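Local coordinates for major capsid protein P2 (Pseudoalteromonas phage pm2, PDB 2VVF) that builds the virion's protein shell as the major capsid protein, assembling into homotrimers whose subunits each carry two jelly-roll domains, at residues Asn12-Gly16 with Ile120-Ala124; Asn17-Leu23 with Cys114-Ile120; Leu51-Leu56 with Trp264-Phe269; Val182-Phe187 with Tyr219-Phe223. Residues are numbered along the deposited sequence.

Contact 1. Residues Asn12-Gly16 with Ile120-Ala124; sequences NVAAG and IDEAA
Neither segment is regular beyond Ile120, the last residue of strand 114-120. Asn12-Gly16 is mostly extended, with phi/psi of -89/100 at Val13, -151/159 at Ala14 and -59/134 at Ala15. Asn12 (51/61) and Gly16 (79/2) have positive phi. The other segment leaves the strand and folds into a type I turn from Asp121 to Ala124, with Ala124 N bonded to Asp121 O at 3.3 Å. Asp121 has chi1 t, and its OD2 accepts from Ala123 N at 2.9 Å, which makes an Asx turn. The nearest CA atoms are those of Gly16 and Glu122, 4.0 Å apart. Gly16 N reaches two carbonyls, Ile120 O at 2.8 Å and Asp121 O at 3.1 Å. Both hydrogen bonds are weak, with bent N-H...O angles of 124° and 138°. A CB on Gly16 would sit tight against Glu122 CG, and its positive phi also favours glycine. Ile120 (m, t) points toward the other segment: its CB lies 3.5 Å from Ala14 O, and its CD1 meets Val13 CG1 at 3.8 Å. Ala15 CB packs on Ala124 CB at 3.8 Å and lies 3.5 Å from Glu122 O. The contact joins two loops at one end of the N-terminal jelly roll. One leads into strand 18-23, the other runs from strand 114-120 to strand 128-136, where Leu129 touches both Val13 and Ile120.

Contact 2. Residues Asn17-Leu23 with Cys114-Ile120; sequences NSCSIKL and CEIKFDI
Two antiparallel strands pair here, their axes 4.4 Å apart at closest and their directions 163° apart. The register runs from Asn17 opposite Ile120 to Leu23 opposite Cys114. Just before the strand, Asn17 O accepts from Ile120 N at 2.8 Å, while Asn17 ND2 hydrogen-bonds to Asn12 O. Ser18 and Asp119 form a non-hydrogen-bonded pair, CA atoms 4.4 Å apart, and Ser18 OG donates to Asp119 OD1 at 2.7 Å. Cys19 and Phe118 are a hydrogen-bonded pair. Phe118 N donates to Cys19 O at 3.1 Å, and the return bond from Cys19 N to Phe118 O, also 3.1 Å, is weak. Cys19 (m) brings SG within 3.5 Å of Ile120 CD1 and obliquely beside the Phe118 ring (chi1 p), 5.3 Å from its centroid. Ser20 pairs with Lys117, CA atoms 4.2 Å apart. Ile21 N donates to Ile116 O at 2.9 Å, Ile116 N returns a bond to Ile21 O at 3.1 Å, and their CB atoms are 3.9 Å apart. Lys22 NZ stays 4.3 Å from Glu115 OE1, beyond a salt bridge. Leu23 N bonds to Cys114 O at 2.8 Å. Within this chain, strand 18-23 is outermost in its four-stranded sheet. The pair is two-sided: Cys19, Ile21, Leu23, Cys114, Ile116 and Phe118 make an apolar face packed inward, partly against strand 28-37, and Ser18, Ser20, Lys22, Glu115, Lys117 and Asp119 a polar outer one.

Contact 3. Residues Leu51-Leu56 with Trp264-Phe269; sequences LDGRLL and WSRNGF
Trp264 (chi1 t, chi2 83°) lays its indole against Leu51. Leu51 CD1 sits over the five-membered ring, 3.8 Å from its centroid and 5° off the normal, a CH-pi contact. Leu51 CB reaches Trp264 CZ2 at 3.5 Å, and Leu56 CD1 touches Trp264 CD1 at 3.7 Å. Residues 51-54 form a type I' turn, closed by Leu51 N to Arg54 O at 2.9 Å and Arg54 N to Leu51 O at 3.2 Å. Asp52 (65/32) and Gly53 (87/-11) have the positive phi it needs. Ser265-Gly268 is a type I turn with Gly268 N bonded to Ser265 O at 3.0 Å. Arg54 (m, t, p) reaches over that turn, and its NH2 gives a weak 3.4 Å hydrogen bond to Gly268 O. Asp52 OD2 and Arg266 NE make a long salt bridge of 3.9 Å. Both side chains have other partners: Asp52 OD1 accepts from Thr112 N and Thr113 N, and Arg266 NH1 donates to Gly110 O. The C-terminal carboxylate of Phe269 bridges to Arg148. The tight two-residue turn is that of a beta hairpin, joining strands 44-51 and 54-59. Here the C-terminal tail packs on this hairpin of the N-terminal half, tying together the two halves of a double jelly roll.

Contact 4. Residues Val182-Phe187 with Tyr219-Phe223; sequences VDAVEF and YTIDF
The two strands face each other across a gap filled by side chains, with no hydrogen bond between them. Their axes approach to 8.8 Å and run 24° from parallel. The Tyr219 ring (chi1 t, chi2 100°) is the broad bump. It lies in the hollow made by Val182, Ala184 and Val185. Val185 CG2 sits over its face, 3.5 Å from the centroid, in a CH-pi contact, and Val182 CG1 is 4.0 Å from Tyr219 CD1. Ile221 (m, t) pushes CD1 between Val185 and Phe187, 3.8 Å from Val185 CG1 and 4.4 Å from Phe187 CB. Just past the strand, Phe223 (m) turns its edge to the face of Phe187 (t), with centroids 5.0 Å apart and planes at 56°. Met1 of the second subunit packs on both rings. Asp183 and Ala184 both face Asp247 in a classic beta bulge. The interface is apolar, as between the facing sheets of a jelly roll, and Tyr219 OH finds its polar partner outside it, at Leu198 O. The contact therefore rests on apolar and aromatic packing between the two sheets.

Overall arrangement
Contacts 1 and 2 are continuous: they share Ile120, their centres are 12 Å apart, and Asn12 O lies 3.0 Å from Asn17 ND2, a probable hydrogen bond. Contact 2 meets contact 3 at its other end, where Cys114 SG packs 3.4 Å from Leu51 CD2. Contact 3 lies nearer the calcium than contact 2: the Trp264 side chain is about 7 Å from the ion, and that of Cys114 about 11 Å. Ala105, Pro141 and Trp143 are at the calcium site. Contact 4 belongs to the second jelly roll, its centre about 33 Å from that of contact 2 and 29 Å from that of contact 3. Contact 3 spans the sequence from one jelly roll to the end of the other.

Contact 1. Residues Asn12-Gly16 with Ile120-Ala124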
loop_
_atom_site.group_PDB
_atom_site.type_symbol
_atom_site.label_atom_id
_atom_site.label_comp_id
_atom_site.label_asym_id
_atom_site.label_seq_id
_atom_site.Cartn_x
_atom_site.Cartn_y
_atom_site.Cartn_z
ATOM N N ASN A 12 -34.836 -12.155 16.584
ATOM C CA ASN A 12 -35.086 -13.563 16.299
ATOM C C ASN A 12 -33.978 -14.315 15.574
ATOM O O ASN A 12 -34.196 -14.858 14.491
ATOM C CB ASN A 12 -36.409 -13.724 15.552
ATOM C CG ASN A 12 -37.476 -12.774 16.057
ATOM O OD1 ASN A 12 -37.808 -12.773 17.241
ATOM N ND2 ASN A 12 -37.998 -11.940 15.165
ATOM N N VAL A 13 -32.807 -14.392 16.196
ATOM C CA VAL A 13 -31.691 -15.125 15.611
ATOM C C VAL A 13 -31.752 -16.588 16.045
ATOM O O VAL A 13 -31.363 -16.934 17.162
ATOM C CB VAL A 13 -30.336 -14.485 15.965
ATOM C CG1 VAL A 13 -29.190 -15.365 15.484
ATOM C CG2 VAL A 13 -30.232 -13.092 15.368
ATOM N N ALA A 14 -32.260 -17.441 15.162
ATOM C CA ALA A 14 -32.373 -18.863 15.454
ATOM C C ALA A 14 -32.288 -19.683 14.173
ATOM O O ALA A 14 -32.524 -19.167 13.080
ATOM C CB ALA A 14 -33.675 -19.152 16.184
ATOM N N ALA A 15 -31.957 -20.961 14.316
ATOM C CA ALA A 15 -31.843 -21.857 13.172
ATOM C C ALA A 15 -33.152 -21.952 12.391
ATOM O O ALA A 15 -34.224 -22.109 12.974
ATOM C CB ALA A 15 -31.389 -23.235 13.623
ATOM N N GLY A 16 -33.055 -21.855 11.068
ATOM C CA GLY A 16 -34.222 -21.942 10.196
ATOM C C GLY A 16 -35.020 -20.643 10.147
ATOM O O GLY A 16 -36.058 -20.566 9.489
ATOM N N ILE A 120 -31.224 -18.082 8.082
ATOM C CA ILE A 120 -30.358 -18.936 8.886
ATOM C C ILE A 120 -30.701 -20.398 8.628
ATOM O O ILE A 120 -31.846 -20.819 8.804
ATOM C CB ILE A 120 -30.443 -18.589 10.386
ATOM C CG1 ILE A 120 -30.325 -17.078 10.595
ATOM C CG2 ILE A 120 -29.359 -19.325 11.166
ATOM C CD1 ILE A 120 -30.319 -16.661 12.050
ATOM N N ASP A 121 -29.712 -21.169 8.189
ATOM C CA ASP A 121 -29.929 -22.582 7.900
ATOM C C ASP A 121 -30.495 -23.321 9.109
ATOM O O ASP A 121 -30.247 -22.947 10.256
ATOM C CB ASP A 121 -28.637 -23.249 7.424
ATOM C CG ASP A 121 -28.875 -24.630 6.842
ATOM O OD1 ASP A 121 -29.423 -24.719 5.724
ATOM O OD2 ASP A 121 -28.517 -25.627 7.503
ATOM N N GLU A 122 -31.258 -24.373 8.838
ATOM C CA GLU A 122 -31.879 -25.173 9.887
ATOM C C GLU A 122 -30.854 -25.964 10.695
ATOM O O GLU A 122 -31.083 -26.274 11.865
ATOM C CB GLU A 122 -32.899 -26.132 9.274
ATOM C CG GLU A 122 -34.150 -26.324 10.106
ATOM C CD GLU A 122 -35.146 -27.254 9.442
ATOM O OE1 GLU A 122 -35.508 -27.000 8.273
ATOM O OE2 GLU A 122 -35.556 -28.244 10.084
ATOM N N ALA A 123 -29.733 -26.297 10.062
ATOM C CA ALA A 123 -28.681 -27.072 10.709
ATOM C C ALA A 123 -27.813 -26.245 11.656
ATOM O O ALA A 123 -26.967 -26.791 12.366
ATOM C CB ALA A 123 -27.817 -27.764 9.665
ATOM N N ALA A 124 -28.021 -24.932 11.662
ATOM C CA ALA A 124 -27.247 -24.037 12.519
ATOM C C ALA A 124 -27.231 -24.517 13.967
ATOM O O ALA A 124 -28.279 -24.684 14.588
ATOM C CB ALA A 124 -27.784 -22.613 12.430
#

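Contact 2. Residues Asn17-Leu23 with Cys114-Ile120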
loop_
_atom_site.group_PDB
_atom_site.type_symbol
_atom_site.label_atom_id
_atom_site.label_comp_id
_atom_site.label_asym_id
_atom_site.label_seq_id
_atom_site.Cartn_x
_atom_site.Cartn_y
_atom_site.Cartn_z
ATOM N N ASN A 17 -34.531 -19.623 10.845
ATOM C CA ASN A 17 -35.212 -18.335 10.894
ATOM C C ASN A 17 -34.767 -17.401 9.777
ATOM O O ASN A 17 -33.663 -17.527 9.247
ATOM C CB ASN A 17 -34.971 -17.660 12.245
ATOM C CG ASN A 17 -36.106 -17.885 13.223
ATOM O OD1 ASN A 17 -36.919 -18.793 13.053
ATOM N ND2 ASN A 17 -36.159 -17.062 14.262
ATOM N N SER A 18 -35.631 -16.450 9.440
ATOM C CA SER A 18 -35.327 -15.449 8.424
ATOM C C SER A 18 -35.155 -14.117 9.144
ATOM O O SER A 18 -36.132 -13.505 9.579
ATOM C CB SER A 18 -36.465 -15.349 7.406
ATOM O OG SER A 18 -36.222 -16.183 6.287
ATOM N N CYS A 19 -33.908 -13.691 9.305
ATOM C CA CYS A 19 -33.625 -12.454 10.016
ATOM C C CYS A 19 -33.249 -11.311 9.091
ATOM O O CYS A 19 -33.059 -11.498 7.889
ATOM C CB CYS A 19 -32.535 -12.671 11.066
ATOM S SG CYS A 19 -32.739 -14.176 12.040
ATOM N N SER A 20 -33.146 -10.120 9.666
ATOM C CA SER A 20 -32.814 -8.937 8.892
ATOM C C SER A 20 -32.074 -7.911 9.741
ATOM O O SER A 20 -32.341 -7.773 10.934
ATOM C CB SER A 20 -34.094 -8.317 8.332
ATOM O OG SER A 20 -33.855 -7.020 7.826
ATOM N N ILE A 21 -31.142 -7.198 9.118
ATOM C CA ILE A 21 -30.398 -6.149 9.799
ATOM C C ILE A 21 -30.929 -4.810 9.308
ATOM O O ILE A 21 -30.482 -4.289 8.287
ATOM C CB ILE A 21 -28.878 -6.267 9.564
ATOM C CG1 ILE A 21 -28.338 -7.549 10.197
ATOM C CG2 ILE A 21 -28.156 -5.045 10.128
ATOM C CD1 ILE A 21 -26.853 -7.742 10.002
ATOM N N LYS A 22 -31.920 -4.280 10.014
ATOM C CA LYS A 22 -32.527 -3.013 9.635
ATOM C C LYS A 22 -31.652 -1.844 10.063
ATOM O O LYS A 22 -31.423 -1.626 11.253
ATOM C CB LYS A 22 -33.931 -2.891 10.226
ATOM C CG LYS A 22 -34.802 -4.110 9.975
ATOM C CD LYS A 22 -36.267 -3.817 10.236
ATOM C CE LYS A 22 -37.152 -4.926 9.693
ATOM N NZ LYS A 22 -38.588 -4.535 9.675
ATOM N N LEU A 23 -31.149 -1.109 9.079
ATOM C CA LEU A 23 -30.272 0.023 9.341
ATOM C C LEU A 23 -31.033 1.340 9.430
ATOM O O LEU A 23 -31.865 1.652 8.576
ATOM C CB LEU A 23 -29.180 0.106 8.274
ATOM C CG LEU A 23 -28.409 -1.193 8.026
ATOM C CD1 LEU A 23 -27.657 -1.131 6.707
ATOM C CD2 LEU A 23 -27.458 -1.478 9.179
ATOM N N CYS A 114 -33.426 0.634 4.728
ATOM C CA CYS A 114 -32.124 0.068 4.401
ATOM C C CYS A 114 -32.015 -1.236 5.180
ATOM O O CYS A 114 -31.994 -1.235 6.412
ATOM C CB CYS A 114 -30.995 1.024 4.789
ATOM S SG CYS A 114 -29.492 0.812 3.806
ATOM N N GLU A 115 -31.994 -2.352 4.463
ATOM C CA GLU A 115 -31.980 -3.656 5.107
ATOM C C GLU A 115 -30.935 -4.626 4.568
ATOM O O GLU A 115 -30.541 -4.564 3.402
ATOM C CB GLU A 115 -33.360 -4.299 4.960
ATOM C CG GLU A 115 -34.010 -4.715 6.263
ATOM C CD GLU A 115 -35.480 -5.042 6.090
ATOM O OE1 GLU A 115 -36.301 -4.101 6.086
ATOM O OE2 GLU A 115 -35.814 -6.237 5.940
ATOM N N ILE A 116 -30.538 -5.560 5.426
ATOM C CA ILE A 116 -29.622 -6.627 5.051
ATOM C C ILE A 116 -30.286 -7.927 5.488
ATOM O O ILE A 116 -30.127 -8.369 6.626
ATOM C CB ILE A 116 -28.232 -6.461 5.691
ATOM C CG1 ILE A 116 -27.512 -5.250 5.099
ATOM C CG2 ILE A 116 -27.399 -7.715 5.473
ATOM C CD1 ILE A 116 -26.108 -5.066 5.633
ATOM N N LYS A 117 -31.083 -8.498 4.593
ATOM C CA LYS A 117 -31.819 -9.718 4.886
ATOM C C LYS A 117 -31.002 -10.975 4.618
ATOM O O LYS A 117 -30.083 -10.971 3.801
ATOM C CB LYS A 117 -33.126 -9.758 4.091
ATOM C CG LYS A 117 -34.095 -8.638 4.432
ATOM C CD LYS A 117 -35.065 -8.380 3.291
ATOM C CE LYS A 117 -36.343 -9.188 3.455
ATOM N NZ LYS A 117 -37.529 -8.464 2.921
ATOM N N PHE A 118 -31.356 -12.051 5.311
ATOM C CA PHE A 118 -30.672 -13.329 5.159
ATOM C C PHE A 118 -31.453 -14.424 5.875
ATOM O O PHE A 118 -32.279 -14.143 6.742
ATOM C CB PHE A 118 -29.245 -13.247 5.713
ATOM C CG PHE A 118 -29.179 -12.891 7.172
ATOM C CD1 PHE A 118 -29.126 -11.567 7.575
ATOM C CD2 PHE A 118 -29.184 -13.883 8.142
ATOM C CE1 PHE A 118 -29.073 -11.237 8.917
ATOM C CE2 PHE A 118 -29.130 -13.558 9.486
ATOM C CZ PHE A 118 -29.075 -12.234 9.874
ATOM N N ASP A 119 -31.186 -15.671 5.505
ATOM C CA ASP A 119 -31.857 -16.812 6.111
ATOM C C ASP A 119 -30.858 -17.680 6.870
ATOM O O ASP A 119 -29.774 -17.979 6.366
ATOM C CB ASP A 119 -32.557 -17.651 5.040
ATOM C CG ASP A 119 -33.429 -16.817 4.121
ATOM O OD1 ASP A 119 -34.069 -15.862 4.611
ATOM O OD2 ASP A 119 -33.475 -17.116 2.910
ATOM N N ILE A 120 -31.224 -18.082 8.082
ATOM C CA ILE A 120 -30.358 -18.936 8.886
ATOM C C ILE A 120 -30.701 -20.398 8.628
ATOM O O ILE A 120 -31.846 -20.819 8.804
ATOM C CB ILE A 120 -30.443 -18.589 10.386
ATOM C CG1 ILE A 120 -30.325 -17.078 10.595
ATOM C CG2 ILE A 120 -29.359 -19.325 11.166
ATOM C CD1 ILE A 120 -30.319 -16.661 12.050
#

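Contact 3. Residues Leu51-Leu56 with Trp264-Phe269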
loop_
_atom_site.group_PDB
_atom_site.type_symbol
_atom_site.label_atom_id
_atom_site.label_comp_id
_atom_site.label_asym_id
_atom_site.label_seq_id
_atom_site.Cartn_x
_atom_site.Cartn_y
_atom_site.Cartn_z
ATOM N N LEU A 51 -32.429 -1.589 -0.592
ATOM C CA LEU A 51 -32.622 -0.160 -0.393
ATOM C C LEU A 51 -34.033 0.181 -0.854
ATOM O O LEU A 51 -34.342 0.094 -2.043
ATOM C CB LEU A 51 -31.607 0.636 -1.218
ATOM C CG LEU A 51 -30.119 0.373 -0.974
ATOM C CD1 LEU A 51 -29.286 1.548 -1.468
ATOM C CD2 LEU A 51 -29.846 0.101 0.497
ATOM N N ASP A 52 -34.896 0.534 0.092
ATOM C CA ASP A 52 -36.281 0.867 -0.227
ATOM C C ASP A 52 -37.038 -0.345 -0.769
ATOM O O ASP A 52 -37.933 -0.206 -1.602
ATOM C CB ASP A 52 -36.344 2.027 -1.225
ATOM C CG ASP A 52 -36.305 3.384 -0.547
ATOM O OD1 ASP A 52 -36.148 3.427 0.690
ATOM O OD2 ASP A 52 -36.430 4.410 -1.250
ATOM N N GLY A 53 -36.670 -1.531 -0.293
ATOM C CA GLY A 53 -37.326 -2.765 -0.711
ATOM C C GLY A 53 -36.735 -3.379 -1.977
ATOM O O GLY A 53 -37.046 -4.518 -2.321
ATOM N N ARG A 54 -35.884 -2.628 -2.669
ATOM C CA ARG A 54 -35.264 -3.111 -3.901
ATOM C C ARG A 54 -33.909 -3.761 -3.636
ATOM O O ARG A 54 -33.212 -3.398 -2.689
ATOM C CB ARG A 54 -35.121 -1.972 -4.909
ATOM C CG ARG A 54 -36.266 -0.970 -4.871
ATOM C CD ARG A 54 -35.951 0.262 -5.698
ATOM N NE ARG A 54 -35.783 -0.062 -7.111
ATOM C CZ ARG A 54 -36.788 -0.301 -7.945
ATOM N NH1 ARG A 54 -38.040 -0.252 -7.511
ATOM N NH2 ARG A 54 -36.542 -0.589 -9.215
ATOM N N LEU A 55 -33.533 -4.712 -4.484
ATOM C CA LEU A 55 -32.270 -5.423 -4.319
ATOM C C LEU A 55 -31.069 -4.648 -4.846
ATOM O O LEU A 55 -31.079 -4.158 -5.976
ATOM C CB LEU A 55 -32.326 -6.796 -4.990
ATOM C CG LEU A 55 -30.989 -7.540 -5.049
ATOM C CD1 LEU A 55 -30.673 -8.192 -3.710
ATOM C CD2 LEU A 55 -30.988 -8.570 -6.166
ATOM N N LEU A 56 -30.026 -4.564 -4.026
ATOM C CA LEU A 56 -28.797 -3.887 -4.418
ATOM C C LEU A 56 -27.743 -4.943 -4.720
ATOM O O LEU A 56 -27.298 -5.085 -5.857
ATOM C CB LEU A 56 -28.313 -2.962 -3.301
ATOM C CG LEU A 56 -27.020 -2.194 -3.582
ATOM C CD1 LEU A 56 -27.287 -1.008 -4.492
ATOM C CD2 LEU A 56 -26.366 -1.745 -2.285
ATOM N N TRP A 264 -27.180 4.775 -7.560
ATOM C CA TRP A 264 -28.415 4.124 -7.181
ATOM C C TRP A 264 -29.630 4.975 -7.518
ATOM O O TRP A 264 -29.661 6.178 -7.257
ATOM C CB TRP A 264 -28.411 3.767 -5.697
ATOM C CG TRP A 264 -29.592 2.937 -5.296
ATOM C CD1 TRP A 264 -29.721 1.583 -5.413
ATOM C CD2 TRP A 264 -30.829 3.412 -4.745
ATOM N NE1 TRP A 264 -30.954 1.183 -4.955
ATOM C CE2 TRP A 264 -31.652 2.286 -4.539
ATOM C CE3 TRP A 264 -31.315 4.677 -4.398
ATOM C CZ2 TRP A 264 -32.934 2.387 -4.001
ATOM C CZ3 TRP A 264 -32.588 4.775 -3.866
ATOM C CH2 TRP A 264 -33.384 3.637 -3.673
ATOM N N SER A 265 -30.633 4.329 -8.100
ATOM C CA SER A 265 -31.871 5.000 -8.470
ATOM C C SER A 265 -33.065 4.206 -7.958
ATOM O O SER A 265 -33.083 2.975 -8.026
ATOM C CB SER A 265 -31.961 5.168 -9.988
ATOM O OG SER A 265 -33.202 5.742 -10.360
ATOM N N ARG A 266 -34.055 4.927 -7.434
ATOM C CA ARG A 266 -35.262 4.320 -6.886
ATOM C C ARG A 266 -35.971 3.432 -7.902
ATOM O O ARG A 266 -36.725 2.531 -7.532
ATOM C CB ARG A 266 -36.223 5.403 -6.393
ATOM C CG ARG A 266 -35.752 6.141 -5.153
ATOM C CD ARG A 266 -36.853 7.034 -4.598
ATOM N NE ARG A 266 -36.441 7.725 -3.379
ATOM C CZ ARG A 266 -36.441 9.047 -3.233
ATOM N NH1 ARG A 266 -36.053 9.589 -2.088
ATOM N NH2 ARG A 266 -36.829 9.826 -4.234
ATOM N N ASN A 267 -35.748 3.705 -9.184
ATOM C CA ASN A 267 -36.379 2.926 -10.241
ATOM C C ASN A 267 -35.332 2.397 -11.211
ATOM O O ASN A 267 -35.608 2.214 -12.398
ATOM C CB ASN A 267 -37.403 3.777 -10.995
ATOM C CG ASN A 267 -38.119 4.765 -10.092
ATOM O OD1 ASN A 267 -37.517 5.363 -9.199
ATOM N ND2 ASN A 267 -39.417 4.938 -10.320
ATOM N N GLY A 268 -34.123 2.172 -10.704
ATOM C CA GLY A 268 -33.026 1.690 -11.535
ATOM C C GLY A 268 -32.671 0.224 -11.302
ATOM O O GLY A 268 -33.401 -0.509 -10.639
ATOM N N PHE A 269 -31.540 -0.188 -11.868
ATOM C CA PHE A 269 -31.046 -1.559 -11.766
ATOM C C PHE A 269 -31.080 -2.093 -10.334
ATOM O O PHE A 269 -30.733 -1.333 -9.403
ATOM C CB PHE A 269 -29.621 -1.636 -12.315
ATOM C CG PHE A 269 -29.140 -3.037 -12.569
ATOM C CD1 PHE A 269 -29.851 -3.890 -13.396
ATOM C CD2 PHE A 269 -27.965 -3.493 -11.993
ATOM C CE1 PHE A 269 -29.405 -5.176 -13.637
ATOM C CE2 PHE A 269 -27.515 -4.777 -12.230
ATOM C CZ PHE A 269 -28.237 -5.621 -13.053
ATOM O OXT PHE A 269 -31.429 -3.281 -10.163
#

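Contact 4. Residues Val182-Phe187 with Tyr219-Phe223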
loop_
_atom_site.group_PDB
_atom_site.type_symbol
_atom_site.label_atom_id
_atom_site.label_comp_id
_atom_site.label_asym_id
_atom_site.label_seq_id
_atom_site.Cartn_x
_atom_site.Cartn_y
_atom_site.Cartn_z
ATOM N N VAL A 182 -12.783 -24.670 -15.604
ATOM C CA VAL A 182 -12.526 -23.600 -16.563
ATOM C C VAL A 182 -11.030 -23.483 -16.859
ATOM O O VAL A 182 -10.225 -23.254 -15.958
ATOM C CB VAL A 182 -13.139 -22.261 -16.108
ATOM C CG1 VAL A 182 -12.771 -21.147 -17.079
ATOM C CG2 VAL A 182 -14.651 -22.388 -15.986
ATOM N N ASP A 183 -10.667 -23.668 -18.124
ATOM C CA ASP A 183 -9.270 -23.616 -18.549
ATOM C C ASP A 183 -8.848 -22.214 -18.978
ATOM O O ASP A 183 -7.799 -21.714 -18.567
ATOM C CB ASP A 183 -9.034 -24.589 -19.706
ATOM C CG ASP A 183 -9.120 -26.038 -19.276
ATOM O OD1 ASP A 183 -8.611 -26.369 -18.183
ATOM O OD2 ASP A 183 -9.691 -26.849 -20.038
ATOM N N ALA A 184 -9.654 -21.602 -19.837
ATOM C CA ALA A 184 -9.356 -20.272 -20.345
ATOM C C ALA A 184 -10.645 -19.526 -20.650
ATOM O O ALA A 184 -11.695 -20.137 -20.847
ATOM C CB ALA A 184 -8.487 -20.363 -21.589
ATOM N N VAL A 185 -10.557 -18.202 -20.681
ATOM C CA VAL A 185 -11.714 -17.367 -20.955
ATOM C C VAL A 185 -11.326 -16.203 -21.851
ATOM O O VAL A 185 -10.183 -15.752 -21.844
ATOM C CB VAL A 185 -12.377 -16.867 -19.650
ATOM C CG1 VAL A 185 -13.552 -15.944 -19.963
ATOM C CG2 VAL A 185 -12.820 -18.044 -18.791
ATOM N N GLU A 186 -12.289 -15.725 -22.628
ATOM C CA GLU A 186 -12.069 -14.608 -23.531
ATOM C C GLU A 186 -13.225 -13.632 -23.370
ATOM O O GLU A 186 -14.384 -14.040 -23.296
ATOM C CB GLU A 186 -12.002 -15.110 -24.976
ATOM C CG GLU A 186 -11.905 -14.013 -26.024
ATOM C CD GLU A 186 -11.905 -14.564 -27.438
ATOM O OE1 GLU A 186 -11.233 -15.589 -27.678
ATOM O OE2 GLU A 186 -12.583 -13.979 -28.308
ATOM N N PHE A 187 -12.910 -12.346 -23.287
ATOM C CA PHE A 187 -13.943 -11.332 -23.138
ATOM C C PHE A 187 -13.902 -10.341 -24.292
ATOM O O PHE A 187 -12.844 -9.827 -24.642
ATOM C CB PHE A 187 -13.799 -10.596 -21.805
ATOM C CG PHE A 187 -14.814 -9.506 -21.604
ATOM C CD1 PHE A 187 -16.111 -9.809 -21.218
ATOM C CD2 PHE A 187 -14.477 -8.178 -21.819
ATOM C CE1 PHE A 187 -17.050 -8.806 -21.042
ATOM C CE2 PHE A 187 -15.409 -7.172 -21.645
ATOM C CZ PHE A 187 -16.698 -7.486 -21.254
ATOM N N TYR A 219 -12.729 -18.116 -11.946
ATOM C CA TYR A 219 -11.975 -17.409 -12.971
ATOM C C TYR A 219 -12.434 -15.960 -12.903
ATOM O O TYR A 219 -13.539 -15.629 -13.333
ATOM C CB TYR A 219 -12.253 -17.982 -14.359
ATOM C CG TYR A 219 -11.293 -17.496 -15.421
ATOM C CD1 TYR A 219 -10.231 -18.291 -15.840
ATOM C CD2 TYR A 219 -11.446 -16.245 -16.004
ATOM C CE1 TYR A 219 -9.351 -17.852 -16.809
ATOM C CE2 TYR A 219 -10.573 -15.798 -16.977
ATOM C CZ TYR A 219 -9.527 -16.605 -17.376
ATOM O OH TYR A 219 -8.655 -16.164 -18.344
ATOM N N THR A 220 -11.601 -15.113 -12.307
ATOM C CA THR A 220 -11.938 -13.709 -12.126
ATOM C C THR A 220 -11.429 -12.805 -13.240
ATOM O O THR A 220 -10.247 -12.832 -13.591
ATOM C CB THR A 220 -11.477 -13.197 -10.746
ATOM O OG1 THR A 220 -12.237 -13.841 -9.714
ATOM C CG2 THR A 220 -11.659 -11.690 -10.646
ATOM N N ILE A 221 -12.331 -11.988 -13.773
ATOM C CA ILE A 221 -11.987 -11.016 -14.801
ATOM C C ILE A 221 -12.093 -9.637 -14.165
ATOM O O ILE A 221 -13.151 -9.007 -14.193
ATOM C CB ILE A 221 -12.895 -11.139 -16.033
ATOM C CG1 ILE A 221 -12.584 -12.427 -16.798
ATOM C CG2 ILE A 221 -12.732 -9.923 -16.937
ATOM C CD1 ILE A 221 -13.540 -12.704 -17.937
ATOM N N ASP A 222 -11.000 -9.204 -13.544
ATOM C CA ASP A 222 -10.944 -7.920 -12.854
ATOM C C ASP A 222 -10.709 -6.770 -13.827
ATOM O O ASP A 222 -9.669 -6.706 -14.484
ATOM C CB ASP A 222 -9.831 -7.951 -11.805
ATOM C CG ASP A 222 -10.113 -7.046 -10.629
ATOM O OD1 ASP A 222 -10.724 -5.975 -10.831
ATOM O OD2 ASP A 222 -9.705 -7.398 -9.502
ATOM N N PHE A 223 -11.675 -5.859 -13.909
ATOM C CA PHE A 223 -11.570 -4.707 -14.801
ATOM C C PHE A 223 -11.053 -3.478 -14.060
ATOM O O PHE A 223 -10.958 -2.393 -14.633
ATOM C CB PHE A 223 -12.927 -4.392 -15.438
ATOM C CG PHE A 223 -13.445 -5.474 -16.342
ATOM C CD1 PHE A 223 -12.790 -5.782 -17.524
ATOM C CD2 PHE A 223 -14.599 -6.168 -16.022
ATOM C CE1 PHE A 223 -13.271 -6.777 -18.360
ATOM C CE2 PHE A 223 -15.086 -7.159 -16.855
ATOM C CZ PHE A 223 -14.419 -7.465 -18.025
#